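Local atomic coordinates of chitin oligosaccahride binding protein NagB1 (Paenibacillus sp. FPU-7, PDB entry 7EHP), a protein that binds short chitin oligosaccharides such as N,N'-diacetylchitobiose, probably as the extracellular solute-binding component of an ABC-type sugar importer. Residues A[128-134]-A[149-155]; A[163-169]-A[365-370]; A[173-177]-A[350-354]. The contacts are given in a common frame with arbitrary orientation. Numbering follows the deposited sequence.

Interaction 1 of 3, residues A[128-134]-A[149-155]; sequences IFKQLNV and KAKASGF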
loop_
_atom_site.group_PDB
_atom_site.type_symbol
_atom_site.label_atom_id
_atom_site.label_comp_id
_atom_site.label_asym_id
_atom_site.label_seq_id
_atom_site.Cartn_x
_atom_site.Cartn_y
_atom_site.Cartn_z
ATOM N N ILE A 128 24.524 -6.488 -5.160
ATOM C CA ILE A 128 24.272 -7.649 -6.010
ATOM C C ILE A 128 24.308 -7.244 -7.478
ATOM O O ILE A 128 24.871 -7.961 -8.319
ATOM C CB ILE A 128 22.946 -8.335 -5.636
ATOM C CG1 ILE A 128 23.047 -9.002 -4.263
ATOM C CG2 ILE A 128 22.607 -9.434 -6.634
ATOM C CD1 ILE A 128 21.710 -9.542 -3.765
ATOM N N PHE A 129 23.730 -6.083 -7.817
ATOM C CA PHE A 129 23.790 -5.620 -9.203
ATOM C C PHE A 129 25.230 -5.406 -9.654
ATOM O O PHE A 129 25.597 -5.782 -10.775
ATOM C CB PHE A 129 22.986 -4.335 -9.384
ATOM C CG PHE A 129 21.517 -4.558 -9.609
ATOM C CD1 PHE A 129 20.833 -5.556 -8.921
ATOM C CD2 PHE A 129 20.809 -3.747 -10.485
ATOM C CE1 PHE A 129 19.477 -5.749 -9.124
ATOM C CE2 PHE A 129 19.458 -3.934 -10.696
ATOM C CZ PHE A 129 18.788 -4.938 -10.017
ATOM N N LYS A 130 26.066 -4.828 -8.790
ATOM C CA LYS A 130 27.492 -4.697 -9.096
ATOM C C LYS A 130 28.122 -6.057 -9.367
ATOM O O LYS A 130 28.853 -6.243 -10.352
ATOM C CB LYS A 130 28.207 -3.989 -7.941
ATOM C CG LYS A 130 29.726 -3.836 -8.094
ATOM C CD LYS A 130 30.396 -3.449 -6.752
ATOM C CE LYS A 130 31.928 -3.423 -6.834
ATOM N NZ LYS A 130 32.459 -4.523 -7.693
ATOM N N GLN A 131 27.838 -7.028 -8.499
ATOM C CA GLN A 131 28.413 -8.355 -8.647
ATOM C C GLN A 131 28.007 -8.995 -9.973
ATOM O O GLN A 131 28.834 -9.613 -10.654
ATOM C CB GLN A 131 27.984 -9.212 -7.463
ATOM C CG GLN A 131 28.622 -10.562 -7.405
ATOM C CD GLN A 131 28.171 -11.313 -6.180
ATOM O OE1 GLN A 131 27.939 -10.711 -5.129
ATOM N NE2 GLN A 131 28.049 -12.633 -6.298
ATOM N N LEU A 132 26.743 -8.848 -10.357
ATOM C CA LEU A 132 26.252 -9.384 -11.617
ATOM C C LEU A 132 26.639 -8.534 -12.816
ATOM O O LEU A 132 26.404 -8.963 -13.951
ATOM C CB LEU A 132 24.726 -9.506 -11.581
ATOM C CG LEU A 132 24.087 -10.101 -10.335
ATOM C CD1 LEU A 132 22.570 -9.911 -10.370
ATOM C CD2 LEU A 132 24.458 -11.555 -10.232
ATOM N N ASN A 133 27.191 -7.337 -12.589
ATOM C CA ASN A 133 27.572 -6.406 -13.652
ATOM C C ASN A 133 26.365 -6.046 -14.519
ATOM O O ASN A 133 26.375 -6.201 -15.740
ATOM C CB ASN A 133 28.720 -6.970 -14.506
ATOM C CG ASN A 133 29.412 -5.904 -15.342
ATOM O OD1 ASN A 133 29.787 -6.144 -16.492
ATOM N ND2 ASN A 133 29.576 -4.712 -14.768
ATOM N N VAL A 134 25.312 -5.565 -13.854
ATOM C CA VAL A 134 24.101 -5.088 -14.516
ATOM C C VAL A 134 23.746 -3.704 -13.987
ATOM O O VAL A 134 23.943 -3.414 -12.801
ATOM C CB VAL A 134 22.915 -6.055 -14.315
ATOM C CG1 VAL A 134 23.109 -7.342 -15.135
ATOM C CG2 VAL A 134 22.731 -6.362 -12.828
ATOM N N LYS A 149 20.562 -13.348 -14.918
ATOM C CA LYS A 149 21.888 -13.316 -14.298
ATOM C C LYS A 149 21.800 -13.481 -12.788
ATOM O O LYS A 149 22.611 -14.198 -12.189
ATOM C CB LYS A 149 22.603 -12.010 -14.649
ATOM C CG LYS A 149 22.862 -11.839 -16.146
ATOM C CD LYS A 149 23.842 -10.726 -16.449
ATOM C CE LYS A 149 24.218 -10.751 -17.930
ATOM N NZ LYS A 149 24.500 -9.388 -18.448
ATOM N N ALA A 150 20.827 -12.821 -12.153
ATOM C CA ALA A 150 20.660 -12.983 -10.713
ATOM C C ALA A 150 20.457 -14.448 -10.366
ATOM O O ALA A 150 21.114 -14.986 -9.465
ATOM C CB ALA A 150 19.480 -12.138 -10.212
ATOM N N LYS A 151 19.544 -15.110 -11.083
ATOM C CA LYS A 151 19.252 -16.512 -10.808
ATOM C C LYS A 151 20.460 -17.391 -11.099
ATOM O O LYS A 151 20.747 -18.336 -10.352
ATOM C CB LYS A 151 18.054 -16.959 -11.637
ATOM C CG LYS A 151 17.287 -18.127 -11.059
ATOM C CD LYS A 151 16.010 -18.343 -11.864
ATOM C CE LYS A 151 15.284 -19.584 -11.418
ATOM N NZ LYS A 151 14.981 -19.515 -9.953
ATOM N N ALA A 152 21.169 -17.106 -12.190
ATOM C CA ALA A 152 22.343 -17.904 -12.525
ATOM C C ALA A 152 23.360 -17.876 -11.396
ATOM O O ALA A 152 24.006 -18.894 -11.117
ATOM C CB ALA A 152 22.957 -17.404 -13.830
ATOM N N SER A 153 23.460 -16.753 -10.683
ATOM C CA SER A 153 24.439 -16.592 -9.614
ATOM C C SER A 153 23.940 -17.080 -8.261
ATOM O O SER A 153 24.629 -16.878 -7.255
ATOM C CB SER A 153 24.859 -15.130 -9.507
ATOM O OG SER A 153 25.279 -14.636 -10.764
ATOM N N GLY A 154 22.767 -17.709 -8.206
ATOM C CA GLY A 154 22.212 -18.170 -6.947
ATOM C C GLY A 154 21.365 -17.166 -6.192
ATOM O O GLY A 154 20.987 -17.441 -5.051
ATOM N N PHE A 155 21.042 -16.026 -6.785
ATOM C CA PHE A 155 20.148 -15.062 -6.154
ATOM C C PHE A 155 18.713 -15.308 -6.593
ATOM O O PHE A 155 18.461 -15.698 -7.733
ATOM C CB PHE A 155 20.567 -13.637 -6.506
ATOM C CG PHE A 155 21.919 -13.269 -5.971
ATOM C CD1 PHE A 155 22.088 -12.979 -4.628
ATOM C CD2 PHE A 155 23.025 -13.256 -6.797
ATOM C CE1 PHE A 155 23.336 -12.653 -4.123
ATOM C CE2 PHE A 155 24.277 -12.932 -6.298
ATOM C CZ PHE A 155 24.432 -12.626 -4.961
HETATM O O HOH W 1 26.494 -8.709 -16.820
#

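Interaction 2 of 3, residues A[163-169]-A[365-370]; sequences SDGWVAN and LEMCMQ. With NAG (2-acetamido-2-deoxy-beta-D-glucopyranose), chain C.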
loop_
_atom_site.group_PDB
_atom_site.type_symbol
_atom_site.label_atom_id
_atom_site.label_comp_id
_atom_site.label_asym_id
_atom_site.label_seq_id
_atom_site.Cartn_x
_atom_site.Cartn_y
_atom_site.Cartn_z
ATOM N N SER A 163 1.478 -15.961 0.707
ATOM C CA SER A 163 0.470 -16.470 1.632
ATOM C C SER A 163 -0.576 -15.401 1.964
ATOM O O SER A 163 -1.774 -15.698 2.065
ATOM C CB SER A 163 1.149 -16.983 2.904
ATOM O OG SER A 163 0.200 -17.618 3.737
ATOM N N ASP A 164 -0.150 -14.151 2.139
ATOM C CA ASP A 164 -1.091 -13.042 2.222
ATOM C C ASP A 164 -1.430 -12.590 0.802
ATOM O O ASP A 164 -0.559 -12.117 0.066
ATOM C CB ASP A 164 -0.509 -11.898 3.057
ATOM C CG ASP A 164 -0.009 -12.376 4.417
ATOM O OD1 ASP A 164 -0.721 -13.180 5.058
ATOM O OD2 ASP A 164 1.084 -11.955 4.851
ATOM N N GLY A 165 -2.691 -12.743 0.411
ATOM C CA GLY A 165 -3.013 -12.650 -1.000
ATOM C C GLY A 165 -2.758 -11.282 -1.601
ATOM O O GLY A 165 -2.385 -11.177 -2.770
ATOM N N TRP A 166 -2.954 -10.217 -0.817
ATOM C CA TRP A 166 -2.816 -8.869 -1.354
ATOM C C TRP A 166 -1.397 -8.603 -1.836
ATOM O O TRP A 166 -1.192 -7.760 -2.717
ATOM C CB TRP A 166 -3.235 -7.831 -0.291
ATOM C CG TRP A 166 -2.253 -7.706 0.832
ATOM C CD1 TRP A 166 -2.227 -8.438 2.004
ATOM C CD2 TRP A 166 -1.139 -6.813 0.893
ATOM N NE1 TRP A 166 -1.156 -8.048 2.777
ATOM C CE2 TRP A 166 -0.476 -7.049 2.118
ATOM C CE3 TRP A 166 -0.644 -5.823 0.039
ATOM C CZ2 TRP A 166 0.660 -6.329 2.502
ATOM C CZ3 TRP A 166 0.485 -5.104 0.424
ATOM C CH2 TRP A 166 1.125 -5.364 1.638
ATOM N N VAL A 167 -0.408 -9.309 -1.278
ATOM C CA VAL A 167 0.988 -9.084 -1.657
ATOM C C VAL A 167 1.202 -9.409 -3.131
ATOM O O VAL A 167 1.944 -8.714 -3.837
ATOM C CB VAL A 167 1.926 -9.915 -0.762
ATOM C CG1 VAL A 167 3.363 -9.704 -1.159
ATOM C CG2 VAL A 167 1.714 -9.563 0.715
ATOM N N ALA A 168 0.571 -10.482 -3.610
ATOM C CA ALA A 168 0.758 -10.903 -4.997
ATOM C C ALA A 168 0.198 -9.873 -5.975
ATOM O O ALA A 168 0.674 -9.767 -7.112
ATOM C CB ALA A 168 0.094 -12.266 -5.212
ATOM N N ASN A 169 -0.778 -9.084 -5.538
ATOM C CA ASN A 169 -1.422 -8.120 -6.413
ATOM C C ASN A 169 -0.619 -6.841 -6.596
ATOM O O ASN A 169 -0.966 -6.038 -7.470
ATOM C CB ASN A 169 -2.825 -7.802 -5.878
ATOM C CG ASN A 169 -3.767 -8.949 -6.090
ATOM O OD1 ASN A 169 -3.466 -9.855 -6.874
ATOM N ND2 ASN A 169 -4.888 -8.949 -5.393
ATOM N N LEU A 365 -9.549 -11.515 -6.924
ATOM C CA LEU A 365 -8.235 -11.436 -7.545
ATOM C C LEU A 365 -7.182 -12.091 -6.662
ATOM O O LEU A 365 -6.327 -12.831 -7.161
ATOM C CB LEU A 365 -7.856 -9.983 -7.836
ATOM C CG LEU A 365 -6.526 -9.829 -8.558
ATOM C CD1 LEU A 365 -6.597 -10.584 -9.912
ATOM C CD2 LEU A 365 -6.168 -8.360 -8.765
ATOM N N GLU A 366 -7.241 -11.846 -5.345
ATOM C CA GLU A 366 -6.321 -12.497 -4.409
ATOM C C GLU A 366 -6.392 -14.013 -4.532
ATOM O O GLU A 366 -5.374 -14.687 -4.731
ATOM C CB GLU A 366 -6.648 -12.079 -2.974
ATOM C CG GLU A 366 -6.092 -10.741 -2.590
ATOM C CD GLU A 366 -6.755 -10.150 -1.358
ATOM O OE1 GLU A 366 -6.377 -9.025 -0.977
ATOM O OE2 GLU A 366 -7.643 -10.797 -0.771
ATOM N N MET A 367 -7.597 -14.567 -4.436
ATOM C CA MET A 367 -7.727 -16.018 -4.475
ATOM C C MET A 367 -7.325 -16.575 -5.833
ATOM O O MET A 367 -6.675 -17.618 -5.907
ATOM C CB MET A 367 -9.153 -16.420 -4.121
ATOM C CG MET A 367 -9.681 -15.732 -2.858
ATOM S SD MET A 367 -11.341 -16.258 -2.355
ATOM C CE MET A 367 -12.396 -15.265 -3.424
ATOM N N CYS A 368 -7.696 -15.884 -6.914
ATOM C CA CYS A 368 -7.320 -16.327 -8.253
ATOM C C CYS A 368 -5.811 -16.321 -8.444
ATOM O O CYS A 368 -5.260 -17.238 -9.056
ATOM C CB CYS A 368 -7.988 -15.453 -9.307
ATOM S SG CYS A 368 -9.699 -15.917 -9.583
ATOM N N MET A 369 -5.118 -15.305 -7.924
ATOM C CA MET A 369 -3.668 -15.261 -8.098
ATOM C C MET A 369 -2.951 -16.331 -7.294
ATOM O O MET A 369 -1.924 -16.854 -7.750
ATOM C CB MET A 369 -3.130 -13.880 -7.750
ATOM C CG MET A 369 -3.581 -12.793 -8.717
ATOM S SD MET A 369 -3.257 -13.171 -10.469
ATOM C CE MET A 369 -1.478 -12.994 -10.532
ATOM N N GLN A 370 -3.465 -16.694 -6.124
ATOM C CA GLN A 370 -2.846 -17.806 -5.406
ATOM C C GLN A 370 -3.017 -19.116 -6.166
ATOM O O GLN A 370 -2.101 -19.947 -6.192
ATOM C CB GLN A 370 -3.414 -17.899 -3.998
ATOM C CG GLN A 370 -2.837 -16.800 -3.124
ATOM C CD GLN A 370 -3.581 -16.652 -1.837
ATOM O OE1 GLN A 370 -4.746 -17.018 -1.752
ATOM N NE2 GLN A 370 -2.918 -16.124 -0.819
HETATM C C1 NAG C . -1.262 -1.629 1.724
HETATM C C2 NAG C . -2.540 -2.417 1.455
HETATM C C3 NAG C . -2.755 -2.573 -0.043
HETATM C C4 NAG C . -2.759 -1.207 -0.709
HETATM C C5 NAG C . -1.481 -0.446 -0.362
HETATM C C6 NAG C . -1.454 0.964 -0.910
HETATM C C7 NAG C . -3.493 -4.084 2.988
HETATM C C8 NAG C . -3.349 -5.446 3.569
HETATM N N2 NAG C . -2.538 -3.710 2.124
HETATM O O3 NAG C . -3.996 -3.222 -0.270
HETATM O O4 NAG C . -2.839 -1.341 -2.121
HETATM O O5 NAG C . -1.328 -0.348 1.060
HETATM O O6 NAG C . -2.612 1.702 -0.542
HETATM O O7 NAG C . -4.443 -3.348 3.277
HETATM O O HOH W 2 -5.405 -7.444 -3.214
#

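Interaction 3 of 3, residues A[173-177]-A[350-354]; sequences NTLWV and FPAFD. With NAG (2-acetamido-2-deoxy-beta-D-glucopyranose), chain C.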
loop_
_atom_site.group_PDB
_atom_site.type_symbol
_atom_site.label_atom_id
_atom_site.label_comp_id
_atom_site.label_asym_id
_atom_site.label_seq_id
_atom_site.Cartn_x
_atom_site.Cartn_y
_atom_site.Cartn_z
ATOM N N ASN A 173 -0.456 -5.246 -10.174
ATOM C CA ASN A 173 -1.268 -4.057 -10.367
ATOM C C ASN A 173 -0.635 -3.351 -11.530
ATOM O O ASN A 173 -1.244 -2.929 -12.506
ATOM C CB ASN A 173 -1.097 -2.886 -9.333
ATOM C CG ASN A 173 -2.345 -2.064 -9.293
ATOM O OD1 ASN A 173 -3.350 -2.739 -9.381
ATOM N ND2 ASN A 173 -2.276 -0.719 -9.786
ATOM N N THR A 174 0.659 -3.149 -11.239
ATOM C CA THR A 174 1.558 -2.352 -12.101
ATOM C C THR A 174 1.804 -3.032 -13.432
ATOM O O THR A 174 1.945 -2.354 -14.457
ATOM C CB THR A 174 2.915 -2.133 -11.404
ATOM O OG1 THR A 174 2.822 -1.244 -10.289
ATOM C CG2 THR A 174 3.994 -1.623 -12.383
ATOM N N LEU A 175 1.830 -4.367 -13.448
ATOM C CA LEU A 175 2.042 -5.033 -14.725
ATOM C C LEU A 175 0.856 -4.833 -15.660
ATOM O O LEU A 175 1.053 -4.484 -16.824
ATOM C CB LEU A 175 2.334 -6.515 -14.501
ATOM C CG LEU A 175 3.836 -6.790 -14.364
ATOM C CD1 LEU A 175 4.086 -8.260 -14.011
ATOM C CD2 LEU A 175 4.541 -6.420 -15.664
ATOM N N TRP A 176 -0.390 -5.027 -15.185
ATOM C CA TRP A 176 -1.472 -4.867 -16.162
ATOM C C TRP A 176 -1.736 -3.395 -16.456
ATOM O O TRP A 176 -2.274 -3.076 -17.519
ATOM C CB TRP A 176 -2.817 -5.539 -15.765
ATOM C CG TRP A 176 -3.724 -4.787 -14.760
ATOM C CD1 TRP A 176 -4.527 -3.728 -15.058
ATOM C CD2 TRP A 176 -4.077 -5.175 -13.413
ATOM N NE1 TRP A 176 -5.253 -3.340 -13.957
ATOM C CE2 TRP A 176 -5.002 -4.213 -12.934
ATOM C CE3 TRP A 176 -3.662 -6.198 -12.543
ATOM C CZ2 TRP A 176 -5.520 -4.244 -11.632
ATOM C CZ3 TRP A 176 -4.171 -6.225 -11.254
ATOM C CH2 TRP A 176 -5.094 -5.253 -10.810
ATOM N N VAL A 177 -1.381 -2.487 -15.539
ATOM C CA VAL A 177 -1.476 -1.062 -15.848
ATOM C C VAL A 177 -0.390 -0.665 -16.846
ATOM O O VAL A 177 -0.621 0.166 -17.737
ATOM C CB VAL A 177 -1.410 -0.198 -14.568
ATOM C CG1 VAL A 177 -1.189 1.299 -14.920
ATOM C CG2 VAL A 177 -2.684 -0.377 -13.714
ATOM N N PHE A 350 -0.715 6.421 -10.572
ATOM C CA PHE A 350 -2.025 5.805 -10.494
ATOM C C PHE A 350 -2.219 5.207 -9.108
ATOM O O PHE A 350 -1.248 4.785 -8.468
ATOM C CB PHE A 350 -2.221 4.731 -11.588
ATOM C CG PHE A 350 -1.163 3.657 -11.628
ATOM C CD1 PHE A 350 0.035 3.855 -12.310
ATOM C CD2 PHE A 350 -1.400 2.411 -11.064
ATOM C CE1 PHE A 350 1.001 2.853 -12.380
ATOM C CE2 PHE A 350 -0.440 1.408 -11.135
ATOM C CZ PHE A 350 0.762 1.630 -11.787
ATOM N N PRO A 351 -3.447 5.186 -8.605
ATOM C CA PRO A 351 -3.687 4.621 -7.275
ATOM C C PRO A 351 -3.699 3.099 -7.321
ATOM O O PRO A 351 -3.758 2.481 -8.382
ATOM C CB PRO A 351 -5.063 5.184 -6.886
ATOM C CG PRO A 351 -5.746 5.444 -8.185
ATOM C CD PRO A 351 -4.646 5.842 -9.155
ATOM N N ALA A 352 -3.619 2.494 -6.139
ATOM C CA ALA A 352 -3.736 1.043 -6.064
ATOM C C ALA A 352 -5.118 0.624 -6.539
ATOM O O ALA A 352 -6.110 1.312 -6.284
ATOM C CB ALA A 352 -3.505 0.571 -4.625
ATOM N N PHE A 353 -5.189 -0.521 -7.229
ATOM C CA PHE A 353 -6.468 -0.999 -7.763
ATOM C C PHE A 353 -7.531 -1.188 -6.673
ATOM O O PHE A 353 -8.725 -1.005 -6.934
ATOM C CB PHE A 353 -6.258 -2.314 -8.538
ATOM C CG PHE A 353 -6.219 -3.547 -7.663
ATOM C CD1 PHE A 353 -5.050 -3.902 -6.995
ATOM C CD2 PHE A 353 -7.335 -4.345 -7.523
ATOM C CE1 PHE A 353 -5.012 -5.027 -6.170
ATOM C CE2 PHE A 353 -7.307 -5.469 -6.708
ATOM C CZ PHE A 353 -6.149 -5.809 -6.032
ATOM N N ASP A 354 -7.138 -1.570 -5.455
ATOM C CA ASP A 354 -8.122 -1.781 -4.393
ATOM C C ASP A 354 -8.754 -0.482 -3.895
ATOM O O ASP A 354 -9.704 -0.528 -3.093
ATOM C CB ASP A 354 -7.470 -2.504 -3.226
ATOM C CG ASP A 354 -6.217 -1.806 -2.758
ATOM O OD1 ASP A 354 -6.311 -0.942 -1.853
ATOM O OD2 ASP A 354 -5.152 -2.093 -3.321
HETATM C C1 NAG C . -1.262 -1.629 1.724
HETATM C C2 NAG C . -2.540 -2.417 1.455
HETATM C C3 NAG C . -2.755 -2.573 -0.043
HETATM C C4 NAG C . -2.759 -1.207 -0.709
HETATM C C5 NAG C . -1.481 -0.446 -0.362
HETATM C C6 NAG C . -1.454 0.964 -0.910
HETATM C C7 NAG C . -3.493 -4.084 2.988
HETATM C C8 NAG C . -3.349 -5.446 3.569
HETATM N N2 NAG C . -2.538 -3.710 2.124
HETATM O O3 NAG C . -3.996 -3.222 -0.270
HETATM O O4 NAG C . -2.839 -1.341 -2.121
HETATM O O5 NAG C . -1.328 -0.348 1.060
HETATM O O6 NAG C . -2.612 1.702 -0.542
HETATM O O7 NAG C . -4.443 -3.348 3.277
HETATM O O HOH W 3 -4.708 0.734 -10.422
#

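Interaction 1 of 3, residues A[128-134]-A[149-155]
Two helices finish next to each other here, helix 126-132 and helix 140-152, and their backbones come closest at Leu132 and Lys149, whose CA atoms are 6.5 Å apart. Each helix closes with a Schellman motif. In the first, Asn133 takes positive phi, with Asn133 N bonded to Lys130 O (3.0 Å) and Val134 N to Phe129 O (3.1 Å). In the second, Gly154 is the C-prime residue: Gly154 N reaches Lys151 O at 3.0 Å and Phe155 N reaches Ala150 O at 2.9 Å. At the backbone angles of Gly154 a CB would jam against the preceding carbonyl, so glycine suits this turn.

The second turn swings Phe155 back toward the first helix. Ile128 CG2 sits 3.8 Å from the centroid of its ring, almost on the ring normal, a CH-pi contact, while Gln131 NE2 lies at the ring edge. Leu132 fills the middle, with CD1 3.8 Å from Ala150 CB and CD2 4.1 Å from Phe155 CD2. Further out, Val134 CG1 packs on Lys149 CD (3.7 Å), and a water accepts from Lys149 NZ (2.7 Å) and donates to Asn133 O (2.7 Å).

Ile128 and Ala150 also touch Ala238 of strand 237-243, so this is the pairing of neighbouring helix C-termini against a sheet, in the alpha/beta architecture of a periplasmic-binding-protein-type fold.

Interaction 2 of 3, residues A[163-169]-A[365-370]
Start at Ser163, in the loop that leads into helix 165-180: its carbonyl O lies 3.1 Å from Gln370 NE2, an amide nitrogen that also hydrogen-bonds Ser162 O. Asp164 turns away, and its carboxylate forms a salt bridge with Lys45 and accepts a hydrogen bond from the backbone N of Tyr225. Gly165 is where the backbones come closest, its CA 4.8 Å from that of Glu366. A CB here would clash with Glu366 CB, and without one Gly165 C packs 3.5 Å from Glu366 CG.

Trp166 presents only its base to helix 359-373, with CB 3.4 Å from Glu366 OE1. Its indole points into the glycan pocket, where the acetamido methyl C8 of NAG lies over one ring face, 3.5 Å from NE1. Ala168 CB meets Met369 CB at 4.4 Å. Asn169 OD1 nestles against Leu365 CG and Met369 CG, both 3.5 Å away, whereas Asn169 ND2 gives a hydrogen bond to a water (2.7 Å) that donates to Glu366 OE1 (2.9 Å). That carboxylate also forms a salt bridge with Arg362.

The two helical segments cross nearly at right angles (83°), their axes 8.4 Å apart. Helix 198-213 packs alongside through Phe204 and Tyr207, and helix 379-396 backs Leu365 and Cys368.

Interaction 3 of 3, residues A[173-177]-A[350-354]
This is a buried, largely aromatic contact between the middle of helix 165-180 and the chain leaving strand 348-350, just behind the sugar-binding site. The end of that strand and the loop after it meet the helix at two phenylalanines, Phe350 and Phe353, whose CA-to-CB bonds both point toward it.

Phe350 lies beside Val177: Val177 CG1 is 3.6 Å from the centroid of the ring, 8° off its normal, a close CH-pi contact over the face. The same ring turns its edge to the polar side chains one turn back, with Phe350 CE2 3.1 Å from Asn173 ND2 and Phe350 CZ 3.8 Å from Thr174 OG1. Phe353 meets Trp176 as a T-shaped pair, the indole edge directed at the phenyl face, with the centroids of the indole six-membered ring and the Phe353 ring 5.5 Å apart and the planes at 70°. Trp176 CZ2 also touches Phe353 CB at 3.7 Å.

Solute-binding proteins of this type bind their ligand between two lobes, and the far side of this loop belongs to such a pocket. Asp354 OD2 accepts a 2.7 Å hydrogen bond from O4 of NAG and a weak one, 3.5 Å, from its O3, while Ala352 CB approaches O4 to 3.2 Å. Arg48 forms a salt bridge with OD1 of the same aspartate.

Between the two phenylalanines, Asn173 reaches the loop. Its ND2 donates to a water (2.9 Å), which passes a hydrogen bond to Pro351 O (2.8 Å), and its OD1 approaches Phe353 CB to 3.1 Å. Leu365 of helix 359-373 packs against both Trp176 and Phe353.

From the N terminus, interaction 1 comes first: it closes a short loop, with 14 residues between its segments, and is complete before helix 165-180 begins. The loop before that helix and its first turn then open interaction 2, and the helix opens interaction 3 further along. The partner of interaction 3, 350-354, arrives before that of interaction 2, 365-370, so the loop of interaction 3 lies wholly within that of interaction 2. These two long closures bring helix 359-373 and the end of strand 348-350 with its following loop back to helix 165-180, and touch where Phe353 meets Asn169 and Leu365; both also reach the bound NAG. Interaction 1 stands apart, its centre about 28 Å from the centre of either, pairing two neighbouring helices.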